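PDB 6QVM: multiheme cytochrome cf from Carboxydothermus ferrireducens DSM 11255, which probably carries electrons through its chain of hemes c from the cell envelope to insoluble extracellular iron(III), working as an S-layer-inserted Fe(III) reductase. Local coordinates for residues Y558-N572 / S586-C598. Numbering follows the deposited sequence.
Sequences YHYFKVGKPTISIDN and SRYKASYNSCSVC. With HEC (heme c), chain L.
Y592 reaches from strand 589-593 into the loop that leads up to strand 567-572, and most of the packing gathers round its ring. The CG2 methyl of I568 sits over one face, 3.7 Å from the Y592 ring centroid, a CH-pi contact. The Y558 ring crosses at a slant, planes 25° apart and slid so far that the two barely overlap; CD2 of Y558 meets CD2 of Y592 at 3.5 Å. CG of Y592 lies between its backbone N and carbonyl carbon (chi1 51°), which brings the ring over toward the loop. There its OH donates to K562 O, modelled at a doubtfully short 2.4 Å, and takes a bond from a water that accepts from F561 N and donates weakly to Y558 O. A phenylalanine here would probably leave K562 O and this water without their shared partner and let the loop shift. A590 CB rests against Y560 CE2 at 3.4 Å.

The strands form an antiparallel pair at one edge of a four-stranded sheet, with 400-403 on the other side of 567-572. H559 ligates one heme iron opposite H477; C595 and C598 are thioether-linked to another heme. Backbone bonds pair I568 with Y592 and I570 with A590, the latter nearly straight. Past them, S594 N donates to P566 O, and S594 OG accepts from G564 N while bonding C552 O.

On the opposite face, S569 OG and S591 OG are hydrogen-bonded at 2.7 Å, either could be the donor, and K589 NZ forms a long salt bridge to D571 OD2 (3.4 Å).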
# COMPACT_ATOMS: atom_id res chain seq x y z
N TYR A 558 18.40 -7.49 7.36
CA TYR A 558 17.89 -8.84 7.54
C TYR A 558 16.81 -8.87 8.62
O TYR A 558 16.94 -8.25 9.67
CB TYR A 558 19.02 -9.80 7.91
CG TYR A 558 19.77 -10.35 6.72
CD1 TYR A 558 19.13 -11.17 5.81
CD2 TYR A 558 21.11 -10.05 6.52
CE1 TYR A 558 19.81 -11.69 4.72
CE2 TYR A 558 21.79 -10.55 5.42
CZ TYR A 558 21.13 -11.37 4.53
OH TYR A 558 21.81 -11.88 3.45
N HIS A 559 15.73 -9.61 8.34
CA HIS A 559 14.61 -9.77 9.25
C HIS A 559 14.65 -11.10 10.01
O HIS A 559 13.60 -11.59 10.43
CB HIS A 559 13.29 -9.65 8.50
CG HIS A 559 12.99 -8.26 8.02
ND1 HIS A 559 13.85 -7.55 7.22
CD2 HIS A 559 11.91 -7.46 8.23
CE1 HIS A 559 13.32 -6.36 6.95
NE2 HIS A 559 12.15 -6.29 7.56
N TYR A 560 15.83 -11.69 10.17
CA TYR A 560 15.92 -12.90 10.98
C TYR A 560 15.87 -12.59 12.47
O TYR A 560 15.42 -13.43 13.25
CB TYR A 560 17.21 -13.67 10.66
CG TYR A 560 17.21 -14.31 9.28
CD1 TYR A 560 16.56 -15.51 9.05
CD2 TYR A 560 17.88 -13.71 8.22
CE1 TYR A 560 16.56 -16.10 7.80
CE2 TYR A 560 17.88 -14.29 6.96
CZ TYR A 560 17.22 -15.49 6.76
OH TYR A 560 17.22 -16.08 5.52
N PHE A 561 16.33 -11.40 12.86
CA PHE A 561 16.31 -10.92 14.24
C PHE A 561 17.21 -11.73 15.17
O PHE A 561 17.38 -11.38 16.34
CB PHE A 561 14.88 -10.89 14.79
CG PHE A 561 13.99 -9.88 14.10
CD1 PHE A 561 14.00 -8.56 14.49
CD2 PHE A 561 13.15 -10.27 13.07
CE1 PHE A 561 13.19 -7.63 13.86
CE2 PHE A 561 12.33 -9.35 12.44
CZ PHE A 561 12.35 -8.03 12.84
N LYS A 562 17.82 -12.79 14.65
CA LYS A 562 18.79 -13.56 15.42
C LYS A 562 20.14 -12.85 15.40
O LYS A 562 20.65 -12.51 14.33
CB LYS A 562 18.92 -14.97 14.85
CG LYS A 562 17.62 -15.77 14.86
CD LYS A 562 17.20 -16.13 16.27
CE LYS A 562 15.90 -16.91 16.26
NZ LYS A 562 15.61 -17.57 17.56
N VAL A 563 20.71 -12.64 16.58
CA VAL A 563 21.94 -11.86 16.69
C VAL A 563 23.13 -12.79 16.49
O VAL A 563 23.20 -13.87 17.09
CB VAL A 563 22.01 -11.16 18.05
CG1 VAL A 563 23.03 -10.06 18.03
CG2 VAL A 563 20.65 -10.62 18.45
N GLY A 564 24.06 -12.36 15.65
CA GLY A 564 25.36 -12.99 15.63
C GLY A 564 26.15 -12.66 16.88
O GLY A 564 26.00 -11.61 17.48
N LYS A 565 27.02 -13.58 17.27
CA LYS A 565 27.83 -13.44 18.46
C LYS A 565 29.28 -13.83 18.17
O LYS A 565 29.82 -14.75 18.78
CB LYS A 565 27.25 -14.31 19.57
CG LYS A 565 25.89 -13.83 20.07
CD LYS A 565 25.25 -14.78 21.08
CE LYS A 565 24.85 -16.10 20.42
NZ LYS A 565 24.16 -17.00 21.38
N PRO A 566 29.96 -13.11 17.26
CA PRO A 566 29.48 -11.96 16.50
C PRO A 566 28.83 -12.31 15.14
O PRO A 566 28.03 -11.53 14.62
CB PRO A 566 30.76 -11.16 16.29
CG PRO A 566 31.81 -12.20 16.18
CD PRO A 566 31.41 -13.33 17.07
N THR A 567 29.19 -13.46 14.57
CA THR A 567 28.64 -13.88 13.29
C THR A 567 27.63 -15.01 13.49
O THR A 567 27.70 -15.78 14.45
CB THR A 567 29.72 -14.33 12.31
OG1 THR A 567 30.27 -15.59 12.75
CG2 THR A 567 30.82 -13.29 12.20
N ILE A 568 26.67 -15.08 12.56
CA ILE A 568 25.66 -16.13 12.55
C ILE A 568 25.45 -16.56 11.11
O ILE A 568 25.59 -15.77 10.17
CB ILE A 568 24.34 -15.65 13.19
CG1 ILE A 568 23.37 -16.81 13.38
CG2 ILE A 568 23.70 -14.55 12.35
CD1 ILE A 568 22.17 -16.45 14.24
N SER A 569 25.16 -17.85 10.93
CA SER A 569 24.85 -18.42 9.63
C SER A 569 23.51 -19.14 9.72
O SER A 569 23.30 -19.95 10.62
CB SER A 569 25.94 -19.38 9.16
OG SER A 569 26.79 -18.74 8.23
N ILE A 570 22.61 -18.83 8.79
CA ILE A 570 21.27 -19.39 8.78
C ILE A 570 21.01 -20.05 7.44
O ILE A 570 21.33 -19.48 6.38
CB ILE A 570 20.19 -18.34 9.08
CG1 ILE A 570 20.55 -17.55 10.34
CG2 ILE A 570 18.82 -18.99 9.22
CD1 ILE A 570 19.36 -16.83 10.98
N ASP A 571 20.44 -21.25 7.48
CA ASP A 571 19.83 -21.87 6.31
C ASP A 571 18.32 -21.71 6.43
O ASP A 571 17.70 -22.22 7.37
CB ASP A 571 20.22 -23.34 6.19
CG ASP A 571 21.62 -23.53 5.64
OD1 ASP A 571 22.35 -22.52 5.52
OD2 ASP A 571 22.00 -24.69 5.32
N ASN A 572 17.74 -20.97 5.48
CA ASN A 572 16.31 -20.70 5.46
C ASN A 572 15.63 -21.88 4.78
O ASN A 572 15.63 -22.00 3.56
CB ASN A 572 16.03 -19.39 4.73
CG ASN A 572 14.63 -18.87 4.98
OD1 ASN A 572 13.67 -19.64 5.06
ND2 ASN A 572 14.50 -17.55 5.09
N SER A 586 17.59 -21.76 -4.47
CA SER A 586 18.93 -22.17 -4.08
C SER A 586 19.64 -21.13 -3.23
O SER A 586 20.73 -21.41 -2.71
CB SER A 586 19.77 -22.46 -5.33
OG SER A 586 19.99 -21.28 -6.09
N ARG A 587 19.06 -19.94 -3.07
CA ARG A 587 19.70 -18.84 -2.33
C ARG A 587 19.13 -18.75 -0.92
O ARG A 587 18.62 -17.72 -0.48
CB ARG A 587 19.52 -17.53 -3.09
CG ARG A 587 19.85 -17.61 -4.58
CD ARG A 587 21.29 -17.24 -4.83
N TYR A 588 19.23 -19.86 -0.19
CA TYR A 588 18.62 -20.00 1.13
C TYR A 588 19.60 -19.74 2.27
O TYR A 588 19.19 -19.81 3.43
CB TYR A 588 18.02 -21.41 1.28
CG TYR A 588 19.01 -22.52 1.01
CD1 TYR A 588 19.21 -23.00 -0.28
CD2 TYR A 588 19.74 -23.08 2.04
CE1 TYR A 588 20.12 -24.01 -0.53
CE2 TYR A 588 20.65 -24.10 1.80
CZ TYR A 588 20.84 -24.56 0.51
OH TYR A 588 21.74 -25.56 0.27
N LYS A 589 20.86 -19.45 1.97
CA LYS A 589 21.86 -19.19 3.01
C LYS A 589 21.96 -17.70 3.28
O LYS A 589 22.08 -16.90 2.35
CB LYS A 589 23.23 -19.73 2.62
CG LYS A 589 23.30 -21.23 2.40
CD LYS A 589 24.65 -21.62 1.83
CE LYS A 589 24.79 -23.13 1.74
NZ LYS A 589 24.40 -23.77 3.03
N ALA A 590 21.93 -17.34 4.56
CA ALA A 590 22.13 -15.97 5.00
C ALA A 590 23.20 -15.95 6.08
O ALA A 590 23.24 -16.83 6.94
CB ALA A 590 20.83 -15.36 5.54
N SER A 591 24.06 -14.93 6.03
CA SER A 591 25.19 -14.84 6.94
C SER A 591 25.49 -13.38 7.20
O SER A 591 25.61 -12.60 6.25
CB SER A 591 26.41 -15.54 6.34
OG SER A 591 27.17 -16.17 7.34
N TYR A 592 25.62 -13.01 8.47
CA TYR A 592 25.96 -11.63 8.80
C TYR A 592 26.70 -11.56 10.13
O TYR A 592 26.68 -12.49 10.94
CB TYR A 592 24.72 -10.73 8.83
CG TYR A 592 23.56 -11.23 9.66
CD1 TYR A 592 23.50 -10.99 11.03
CD2 TYR A 592 22.50 -11.90 9.08
CE1 TYR A 592 22.42 -11.43 11.79
CE2 TYR A 592 21.42 -12.35 9.83
CZ TYR A 592 21.39 -12.11 11.18
OH TYR A 592 20.32 -12.55 11.93
N ASN A 593 27.34 -10.41 10.34
CA ASN A 593 28.03 -10.07 11.58
C ASN A 593 27.24 -8.96 12.27
O ASN A 593 27.07 -7.88 11.70
CB ASN A 593 29.47 -9.64 11.30
CG ASN A 593 30.29 -9.41 12.57
OD1 ASN A 593 29.78 -8.93 13.58
ND2 ASN A 593 31.57 -9.75 12.50
N SER A 594 26.76 -9.23 13.49
CA SER A 594 25.92 -8.27 14.19
C SER A 594 26.70 -7.20 14.94
O SER A 594 26.08 -6.35 15.59
CB SER A 594 24.99 -9.00 15.18
OG SER A 594 23.97 -9.72 14.51
N CYS A 595 28.04 -7.21 14.87
CA CYS A 595 28.85 -6.41 15.78
C CYS A 595 29.96 -5.62 15.12
O CYS A 595 30.51 -4.71 15.76
CB CYS A 595 29.48 -7.31 16.86
SG CYS A 595 28.34 -8.51 17.57
N SER A 596 30.31 -5.90 13.86
CA SER A 596 31.50 -5.29 13.27
C SER A 596 31.27 -3.87 12.74
O SER A 596 32.15 -3.34 12.06
CB SER A 596 32.05 -6.18 12.16
OG SER A 596 31.07 -6.44 11.17
N VAL A 597 30.13 -3.24 13.04
CA VAL A 597 30.02 -1.81 12.79
C VAL A 597 30.89 -1.05 13.77
O VAL A 597 31.48 -0.01 13.43
CB VAL A 597 28.54 -1.36 12.86
CG1 VAL A 597 28.43 0.15 13.04
CG2 VAL A 597 27.80 -1.80 11.61
N CYS A 598 31.03 -1.56 15.00
CA CYS A 598 31.89 -0.97 16.01
C CYS A 598 33.06 -1.87 16.39
O CYS A 598 34.20 -1.41 16.45
CB CYS A 598 31.06 -0.64 17.26
SG CYS A 598 29.57 0.31 16.89
FE HEC L . 10.77 -4.77 7.28
CHA HEC L . 13.62 -2.99 6.62
CHB HEC L . 10.27 -5.20 3.92
CHC HEC L . 8.17 -6.94 7.96
CHD HEC L . 10.72 -3.71 10.54
NA HEC L . 11.74 -4.17 5.58
C1A HEC L . 12.92 -3.46 5.53
C2A HEC L . 13.30 -3.32 4.14
C3A HEC L . 12.37 -3.93 3.39
C4A HEC L . 11.38 -4.48 4.29
CMA HEC L . 12.36 -4.02 1.86
CAA HEC L . 14.57 -2.61 3.62
CBA HEC L . 15.72 -3.59 3.86
CGA HEC L . 17.04 -2.97 3.49
O1A HEC L . 17.62 -3.44 2.47
O2A HEC L . 17.51 -2.04 4.19
NB HEC L . 9.45 -5.85 6.17
C1B HEC L . 9.49 -5.95 4.79
C2B HEC L . 8.57 -6.99 4.40
C3B HEC L . 7.97 -7.46 5.51
C4B HEC L . 8.53 -6.76 6.65
CMB HEC L . 8.29 -7.40 2.94
CAB HEC L . 6.90 -8.59 5.61
CBB HEC L . 7.41 -9.95 5.05
NC HEC L . 9.60 -5.17 8.92
C1C HEC L . 8.66 -6.18 9.01
C2C HEC L . 8.24 -6.32 10.40
C3C HEC L . 9.00 -5.48 11.14
C4C HEC L . 9.83 -4.71 10.21
CMC HEC L . 7.25 -7.40 10.90
CAC HEC L . 8.95 -5.23 12.67
CBC HEC L . 9.22 -6.50 13.51
ND HEC L . 11.98 -3.54 8.40
C1D HEC L . 11.76 -3.25 9.75
C2D HEC L . 12.80 -2.36 10.19
C3D HEC L . 13.71 -2.14 8.98
C4D HEC L . 13.13 -2.92 7.91
CMD HEC L . 12.96 -1.77 11.60
CAD HEC L . 14.98 -1.28 8.93
CBD HEC L . 16.16 -2.25 8.98
CGD HEC L . 17.46 -1.51 9.12
O1D HEC L . 18.48 -2.01 8.57
O2D HEC L . 17.48 -0.43 9.76
O HOH W 1 18.38 -10.27 11.24
O HOH W 2 24.28 -13.34 3.65